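PDB 2OOI: SA0254 protein from Staphylococcus aureus subsp. aureus, which is of unknown function but probably senses a small effector molecule as the regulatory part of a GntR-type transcription factor. Local coordinates for residues 27-32 against 70-75; 95-100 against 140-145; 86-91 against 132-137. One frame throughout, in Å; residues are numbered along the deposited sequence.

Contact 1 (27-32 against 70-75); sequences FKEMAT and YHKEIV
A solvent-side salt bridge joins E29, on strand 20-30, the outermost strand of the antiparallel sheet at this end within the chain, to K72 in the opening turn of helix 72-75, which follows directly on strand 61-71. Their CA atoms stand 8.6 Å apart. Strand 49-58 lies between strands 20-30 and 61-71, and both side chains touch its Y50, so the bridge spans that strand. The bond itself is a single one: the ammonium NZ of K72 lies 2.7 Å from E29 OE2 and meets this oxygen nearly along its C-O axis. The CB of K72 is directed toward strand 20-30, and the side chain beyond it is extended along its whole length, with CG anti to the backbone N (chi1 -176°), which brings the amine across to the carboxylate. E29 is likewise extended, and the two side chains run at a slant to one another. H71 occupies the N-cap position, and its O accepts a backbone bond from V75 N. Since E29 is exposed, the charge pair is probably partly screened by water, with one carboxylate oxygen used by the lysine.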
# COMPACT_ATOMS: atom_id res chain seq x y z
N PHE B 27 25.74 -5.74 8.98
CA PHE B 27 25.22 -6.80 9.81
C PHE B 27 25.93 -6.73 11.14
O PHE B 27 27.13 -6.91 11.20
CB PHE B 27 25.43 -8.16 9.17
CG PHE B 27 24.71 -9.27 9.89
CD1 PHE B 27 23.45 -9.65 9.50
CD2 PHE B 27 25.29 -9.92 10.96
CE1 PHE B 27 22.78 -10.66 10.17
CE2 PHE B 27 24.63 -10.92 11.61
CZ PHE B 27 23.37 -11.28 11.22
N LYS B 28 25.18 -6.45 12.19
CA LYS B 28 25.68 -6.38 13.54
C LYS B 28 24.85 -7.31 14.43
O LYS B 28 23.63 -7.38 14.31
CB LYS B 28 25.41 -5.00 14.15
CG LYS B 28 26.20 -3.84 13.65
CD LYS B 28 25.98 -2.60 14.62
CE LYS B 28 27.06 -1.47 14.42
NZ LYS B 28 27.25 -1.01 12.93
N GLU B 29 25.49 -7.94 15.39
CA GLU B 29 24.76 -8.50 16.50
C GLU B 29 24.79 -7.44 17.61
O GLU B 29 25.86 -6.99 17.95
CB GLU B 29 25.43 -9.80 16.87
CG GLU B 29 24.81 -10.48 18.03
CD GLU B 29 25.19 -11.92 18.13
OE1 GLU B 29 25.84 -12.44 17.21
OE2 GLU B 29 24.79 -12.55 19.12
N MET B 30 23.64 -7.00 18.12
CA MET B 30 23.57 -5.87 19.08
C MET B 30 23.08 -6.40 20.44
O MET B 30 21.92 -6.81 20.57
CB MET B 30 22.63 -4.74 18.60
CG MET B 30 22.99 -4.03 17.26
SD MET B 30 21.80 -2.75 16.71
CE MET B 30 22.06 -1.57 18.06
N ALA B 31 23.94 -6.36 21.47
CA ALA B 31 23.49 -6.75 22.83
C ALA B 31 22.47 -5.74 23.33
O ALA B 31 21.57 -6.12 24.07
CB ALA B 31 24.60 -6.87 23.78
N THR B 32 22.55 -4.48 22.89
CA THR B 32 21.53 -3.51 23.28
C THR B 32 20.76 -2.89 22.12
O THR B 32 21.23 -1.98 21.44
CB THR B 32 22.12 -2.38 24.16
OG1 THR B 32 22.73 -2.96 25.30
CG2 THR B 32 21.01 -1.43 24.61
N TYR B 70 16.05 -8.25 14.14
CA TYR B 70 15.57 -9.58 14.47
C TYR B 70 15.86 -9.99 15.91
O TYR B 70 16.98 -9.83 16.39
CB TYR B 70 16.28 -10.58 13.59
CG TYR B 70 15.95 -10.45 12.14
CD1 TYR B 70 14.83 -11.07 11.62
CD2 TYR B 70 16.77 -9.73 11.28
CE1 TYR B 70 14.52 -10.98 10.30
CE2 TYR B 70 16.46 -9.62 9.95
CZ TYR B 70 15.34 -10.26 9.48
OH TYR B 70 15.02 -10.19 8.18
N HIS B 71 14.87 -10.56 16.58
CA HIS B 71 15.05 -11.07 17.94
C HIS B 71 15.85 -12.38 17.93
O HIS B 71 15.39 -13.41 17.43
CB HIS B 71 13.67 -11.21 18.62
CG HIS B 71 13.72 -11.56 20.08
ND1 HIS B 71 12.59 -11.92 20.79
CD2 HIS B 71 14.76 -11.66 20.94
CE1 HIS B 71 12.93 -12.20 22.03
NE2 HIS B 71 14.24 -12.06 22.15
N LYS B 72 17.06 -12.33 18.48
CA LYS B 72 18.00 -13.45 18.37
C LYS B 72 17.43 -14.71 19.00
O LYS B 72 17.58 -15.81 18.46
CB LYS B 72 19.34 -13.09 19.01
CG LYS B 72 20.41 -14.15 18.85
CD LYS B 72 21.68 -13.78 19.60
CE LYS B 72 22.75 -14.84 19.44
NZ LYS B 72 23.84 -14.69 20.44
N GLU B 73 16.78 -14.55 20.15
CA GLU B 73 16.23 -15.68 20.89
C GLU B 73 15.18 -16.46 20.09
O GLU B 73 15.15 -17.69 20.17
CB GLU B 73 15.64 -15.20 22.22
CG GLU B 73 15.00 -16.27 23.09
CD GLU B 73 15.97 -17.36 23.50
OE1 GLU B 73 17.16 -17.04 23.74
OE2 GLU B 73 15.55 -18.55 23.60
N ILE B 74 14.35 -15.77 19.32
CA ILE B 74 13.34 -16.45 18.52
C ILE B 74 13.91 -16.98 17.21
O ILE B 74 13.68 -18.12 16.83
CB ILE B 74 12.16 -15.49 18.23
CG1 ILE B 74 11.43 -15.21 19.54
CG2 ILE B 74 11.22 -16.07 17.16
CD1 ILE B 74 10.43 -14.10 19.44
N VAL B 75 14.69 -16.16 16.54
CA VAL B 75 15.28 -16.48 15.24
C VAL B 75 16.44 -17.49 15.37
O VAL B 75 16.82 -18.16 14.41
CB VAL B 75 15.71 -15.14 14.55
CG1 VAL B 75 16.91 -15.30 13.69
CG2 VAL B 75 14.53 -14.51 13.78

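Contact 2 (95-100 against 140-145); sequences MKLRIG and KPFDSS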
# COMPACT_ATOMS: atom_id res chain seq x y z
N MET B 95 15.37 -23.00 10.39
CA MET B 95 15.03 -22.74 11.78
C MET B 95 13.63 -23.24 12.14
O MET B 95 13.23 -23.16 13.30
CB MET B 95 15.13 -21.24 12.12
CG MET B 95 16.53 -20.64 12.09
SD MET B 95 17.83 -21.49 13.02
CE MET B 95 18.34 -22.62 11.77
N LYS B 96 12.88 -23.75 11.16
CA LYS B 96 11.53 -24.25 11.42
C LYS B 96 10.67 -23.28 12.26
O LYS B 96 9.90 -23.71 13.11
CB LYS B 96 11.60 -25.63 12.08
CG LYS B 96 11.43 -26.78 11.10
CD LYS B 96 12.57 -26.87 10.09
CE LYS B 96 12.74 -28.29 9.55
NZ LYS B 96 11.48 -28.79 8.91
N LEU B 97 10.81 -21.98 12.01
CA LEU B 97 10.07 -20.98 12.77
C LEU B 97 8.66 -20.90 12.24
O LEU B 97 8.47 -20.80 11.03
CB LEU B 97 10.71 -19.60 12.65
CG LEU B 97 10.11 -18.56 13.59
CD1 LEU B 97 10.31 -18.95 15.05
CD2 LEU B 97 10.69 -17.18 13.28
N ARG B 98 7.68 -20.93 13.13
CA ARG B 98 6.28 -20.83 12.72
C ARG B 98 5.86 -19.37 12.63
O ARG B 98 5.67 -18.71 13.64
CB ARG B 98 5.36 -21.57 13.72
CG ARG B 98 5.60 -23.09 13.86
CD ARG B 98 6.06 -23.72 12.55
NE ARG B 98 6.15 -25.18 12.63
CZ ARG B 98 6.83 -25.97 11.79
NH1 ARG B 98 7.53 -25.46 10.77
NH2 ARG B 98 6.81 -27.29 11.97
N ILE B 99 5.71 -18.86 11.41
CA ILE B 99 5.38 -17.44 11.24
C ILE B 99 3.87 -17.24 11.15
O ILE B 99 3.22 -17.78 10.25
CB ILE B 99 6.11 -16.85 10.03
CG1 ILE B 99 7.63 -16.89 10.32
CG2 ILE B 99 5.62 -15.43 9.75
CD1 ILE B 99 8.53 -16.88 9.11
N GLY B 100 3.33 -16.46 12.09
CA GLY B 100 1.88 -16.30 12.26
C GLY B 100 1.21 -15.21 11.43
O GLY B 100 0.32 -15.50 10.63
N LYS B 140 4.46 -13.91 19.16
CA LYS B 140 5.75 -13.33 19.58
C LYS B 140 6.29 -12.50 18.42
O LYS B 140 6.45 -13.01 17.32
CB LYS B 140 6.73 -14.44 20.03
CG LYS B 140 6.24 -15.24 21.27
CD LYS B 140 7.12 -16.49 21.64
CE LYS B 140 6.42 -17.44 22.68
NZ LYS B 140 6.94 -18.88 22.72
N PRO B 141 6.53 -11.22 18.65
CA PRO B 141 7.04 -10.38 17.56
C PRO B 141 8.51 -10.62 17.41
O PRO B 141 9.20 -10.53 18.39
CB PRO B 141 6.79 -8.96 18.07
CG PRO B 141 6.80 -9.06 19.56
CD PRO B 141 6.36 -10.47 19.90
N PHE B 142 9.02 -10.92 16.22
CA PHE B 142 10.44 -11.26 16.12
C PHE B 142 11.26 -10.44 15.12
O PHE B 142 12.50 -10.51 15.16
CB PHE B 142 10.59 -12.75 15.80
CG PHE B 142 10.09 -13.13 14.46
CD1 PHE B 142 10.90 -13.00 13.35
CD2 PHE B 142 8.80 -13.58 14.28
CE1 PHE B 142 10.44 -13.33 12.10
CE2 PHE B 142 8.32 -13.91 13.01
CZ PHE B 142 9.14 -13.78 11.92
N ASP B 143 10.61 -9.66 14.26
CA ASP B 143 11.29 -8.93 13.19
C ASP B 143 10.63 -7.59 13.00
O ASP B 143 9.44 -7.53 12.72
CB ASP B 143 11.17 -9.75 11.90
CG ASP B 143 11.59 -8.98 10.63
OD1 ASP B 143 11.99 -7.81 10.69
OD2 ASP B 143 11.53 -9.61 9.55
N SER B 144 11.41 -6.52 13.15
CA SER B 144 10.98 -5.15 12.88
C SER B 144 11.68 -4.64 11.64
O SER B 144 12.88 -4.42 11.67
CB SER B 144 11.36 -4.25 14.06
OG SER B 144 10.95 -2.90 13.88
N SER B 145 10.95 -4.41 10.56
CA SER B 145 11.56 -4.01 9.28
C SER B 145 11.04 -2.69 8.70
O SER B 145 9.82 -2.45 8.59
CB SER B 145 11.39 -5.12 8.24
OG SER B 145 12.33 -6.17 8.48
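L97 and F142 meet through a CH-pi interaction, the larger of two apolar contacts made by the F142 ring across these segments. The methyl CD2 of L97 sits over one face of the F142 ring, 3.9 Å from the centroid and only 6° off the ring normal, so it is centred on the ring. The distances agree: L97 CD2 is nearly equidistant from the ring atoms, 4.0 Å from F142 CE2 and 4.2 Å from F142 CD1 across the ring. The two side chains approach from opposite directions, L97 from the loop after helix 87-94 and F142 from strand 141-150.

A second, purely apolar contact involves I99, whose CG1 lies 3.8 Å from F142 CZ. It reaches the far end of the ring obliquely, its side chain crossing that of F142 at about a right angle.

The backbone at F142 is irregular. F142 and D143 both bond to F134 of strand 126-136, and the psi of F142 is -12°, far from a regular strand value; together these are consistent with a beta bulge. F142 CG stands between its own N and carbonyl carbon (chi1 67°), and the ring also packs on L91, I74 and V75, so two helices share it with the loop.

The polar interaction is local to 140-145: S145 OG donates to D143 OD1 (2.8 Å), which accepts through its syn lone pair, and S145 OG is bonded to S68 OG as well. A buried carboxylate oxygen thereby gains a partner on its own strand.

Across the segments, then, attachment is by dispersion and CH-pi attraction, with the methyl centred on the ring face, while the S145 hydroxyl and D143 OD1 find partners within the strand or on S68.

Contact 3 (86-91 against 132-137); sequences SIFDYL and QTFYTM
F88 and F134 are the two residues that touch, and they do so through their rings. The tip of the F88 ring, CZ, stands over one face of F134, displaced from its centre toward the rim, and lies 3.3 Å from F134 CZ. F88 CE1 follows over the same ring, 3.7 Å from F134 CE1. The centroids are 4.6 Å apart and the planes inclined at 43°, an oblique pair that fits neither a parallel stack nor a T-shaped one. Both residues direct their CB toward the other segment, and both have CG anti to the carbonyl carbon; this torsion (chi1 -67° in F88) directs the F88 ring from the helix to the F134 ring on the sheet. The CA atoms of the two residues are 10.7 Å apart.

Around this pair, D143 on strand 141-150 touches both rings, I99 packs on F88, and S102 on F134.

Further out, S86 caps the helix that carries F88: its OG accepts from D89 N at 3.0 Å with an N-H...O angle of 154°. On the strand side, Q132 OE1 is hydrogen-bonded to S102 OG of strand 99-110. The contact thus lays the first turn of helix 87-94 on strand 126-136, which runs between strands 141-150 and 99-110 of the antiparallel sheet.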
# COMPACT_ATOMS: atom_id res chain seq x y z
N SER B 86 17.08 -15.47 0.86
CA SER B 86 15.79 -15.28 1.51
C SER B 86 15.86 -15.61 2.97
O SER B 86 16.04 -16.77 3.35
CB SER B 86 14.73 -16.19 0.89
OG SER B 86 13.54 -16.15 1.66
N ILE B 87 15.70 -14.60 3.81
CA ILE B 87 15.77 -14.80 5.26
C ILE B 87 14.55 -15.59 5.70
O ILE B 87 14.62 -16.42 6.58
CB ILE B 87 15.84 -13.47 6.01
CG1 ILE B 87 17.17 -12.79 5.70
CG2 ILE B 87 15.61 -13.67 7.51
CD1 ILE B 87 17.29 -11.38 6.25
N PHE B 88 13.44 -15.36 5.04
CA PHE B 88 12.22 -16.05 5.43
C PHE B 88 12.20 -17.56 5.08
O PHE B 88 11.59 -18.35 5.81
CB PHE B 88 11.00 -15.23 4.95
CG PHE B 88 10.89 -13.90 5.70
CD1 PHE B 88 10.28 -13.84 6.99
CD2 PHE B 88 11.26 -12.70 5.10
CE1 PHE B 88 10.10 -12.64 7.67
CE2 PHE B 88 11.08 -11.50 5.79
CZ PHE B 88 10.48 -11.47 7.08
N ASP B 89 12.91 -17.97 4.02
CA ASP B 89 13.04 -19.40 3.71
C ASP B 89 13.90 -20.05 4.75
O ASP B 89 13.58 -21.14 5.22
CB ASP B 89 13.67 -19.67 2.32
CG ASP B 89 12.79 -19.21 1.17
OD1 ASP B 89 11.57 -18.93 1.38
OD2 ASP B 89 13.32 -19.13 0.04
N TYR B 90 15.01 -19.40 5.09
CA TYR B 90 15.87 -19.90 6.16
C TYR B 90 15.06 -20.07 7.43
O TYR B 90 15.08 -21.13 8.06
CB TYR B 90 17.05 -18.95 6.38
CG TYR B 90 17.88 -19.19 7.63
CD1 TYR B 90 17.66 -18.44 8.78
CD2 TYR B 90 18.92 -20.13 7.65
CE1 TYR B 90 18.42 -18.63 9.91
CE2 TYR B 90 19.70 -20.32 8.81
CZ TYR B 90 19.43 -19.56 9.93
OH TYR B 90 20.17 -19.71 11.09
N LEU B 91 14.32 -19.03 7.78
CA LEU B 91 13.54 -19.06 8.99
C LEU B 91 12.57 -20.25 9.01
O LEU B 91 12.48 -20.95 10.00
CB LEU B 91 12.83 -17.73 9.21
CG LEU B 91 13.64 -16.44 9.47
CD1 LEU B 91 12.80 -15.17 9.54
CD2 LEU B 91 14.50 -16.58 10.67
N GLN B 132 7.16 -3.23 8.58
CA GLN B 132 6.46 -4.47 8.82
C GLN B 132 6.93 -5.11 10.13
O GLN B 132 8.13 -5.19 10.36
CB GLN B 132 6.65 -5.41 7.63
CG GLN B 132 5.71 -6.62 7.66
CD GLN B 132 5.56 -7.34 6.32
OE1 GLN B 132 4.88 -8.37 6.24
NE2 GLN B 132 6.19 -6.81 5.26
N THR B 133 6.00 -5.53 10.98
CA THR B 133 6.37 -6.26 12.19
C THR B 133 5.82 -7.66 12.09
O THR B 133 4.63 -7.82 11.89
CB THR B 133 5.82 -5.62 13.42
OG1 THR B 133 6.37 -4.31 13.54
CG2 THR B 133 6.17 -6.45 14.69
N PHE B 134 6.69 -8.66 12.21
CA PHE B 134 6.30 -10.05 12.05
C PHE B 134 6.18 -10.74 13.42
O PHE B 134 7.02 -10.54 14.31
CB PHE B 134 7.34 -10.82 11.23
CG PHE B 134 7.45 -10.37 9.78
CD1 PHE B 134 6.81 -11.08 8.77
CD2 PHE B 134 8.26 -9.27 9.43
CE1 PHE B 134 6.93 -10.68 7.41
CE2 PHE B 134 8.39 -8.86 8.09
CZ PHE B 134 7.73 -9.57 7.08
N TYR B 135 5.16 -11.57 13.57
CA TYR B 135 4.98 -12.31 14.79
C TYR B 135 4.99 -13.79 14.48
O TYR B 135 4.54 -14.21 13.41
CB TYR B 135 3.66 -11.97 15.45
CG TYR B 135 3.46 -10.51 15.76
CD1 TYR B 135 3.46 -10.04 17.08
CD2 TYR B 135 3.27 -9.60 14.74
CE1 TYR B 135 3.27 -8.70 17.35
CE2 TYR B 135 3.09 -8.27 15.01
CZ TYR B 135 3.09 -7.83 16.31
OH TYR B 135 2.90 -6.50 16.53
N THR B 136 5.47 -14.56 15.43
CA THR B 136 5.37 -16.00 15.35
C THR B 136 3.91 -16.39 15.53
O THR B 136 3.07 -15.58 15.90
CB THR B 136 6.12 -16.68 16.48
OG1 THR B 136 5.45 -16.40 17.71
CG2 THR B 136 7.56 -16.20 16.51
N MET B 137 3.63 -17.67 15.29
CA MET B 137 2.27 -18.18 15.38
C MET B 137 1.75 -18.18 16.82
O MET B 137 0.57 -18.41 17.04
CB MET B 137 2.18 -19.59 14.79
CG MET B 137 0.92 -19.83 13.95
SD MET B 137 1.13 -21.29 12.89
CE MET B 137 2.34 -20.66 11.70

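In the fold
From the N terminus, contact 1 closes first: it brings the end of strand 20-30 near the start of helix 72-75, with helix 35-41 and strands 49-58 and 61-71 in the loop between. Only after it closes do the other two open. Contact 3 starts on helix 87-94 and contact 2 just behind it, at 95-100; their second segments, 132-137 and 140-145, return in the same order, so the two contacts cross rather than nest. Their centres are only about 4 Å apart. Strand 61-71, beside strand 141-150, links contact 1 to contact 2, and V75 against L91 joins the two helices. One sheet therefore underlies all three, from strand 20-30 to strand 99-110, the outermost strands within this chain.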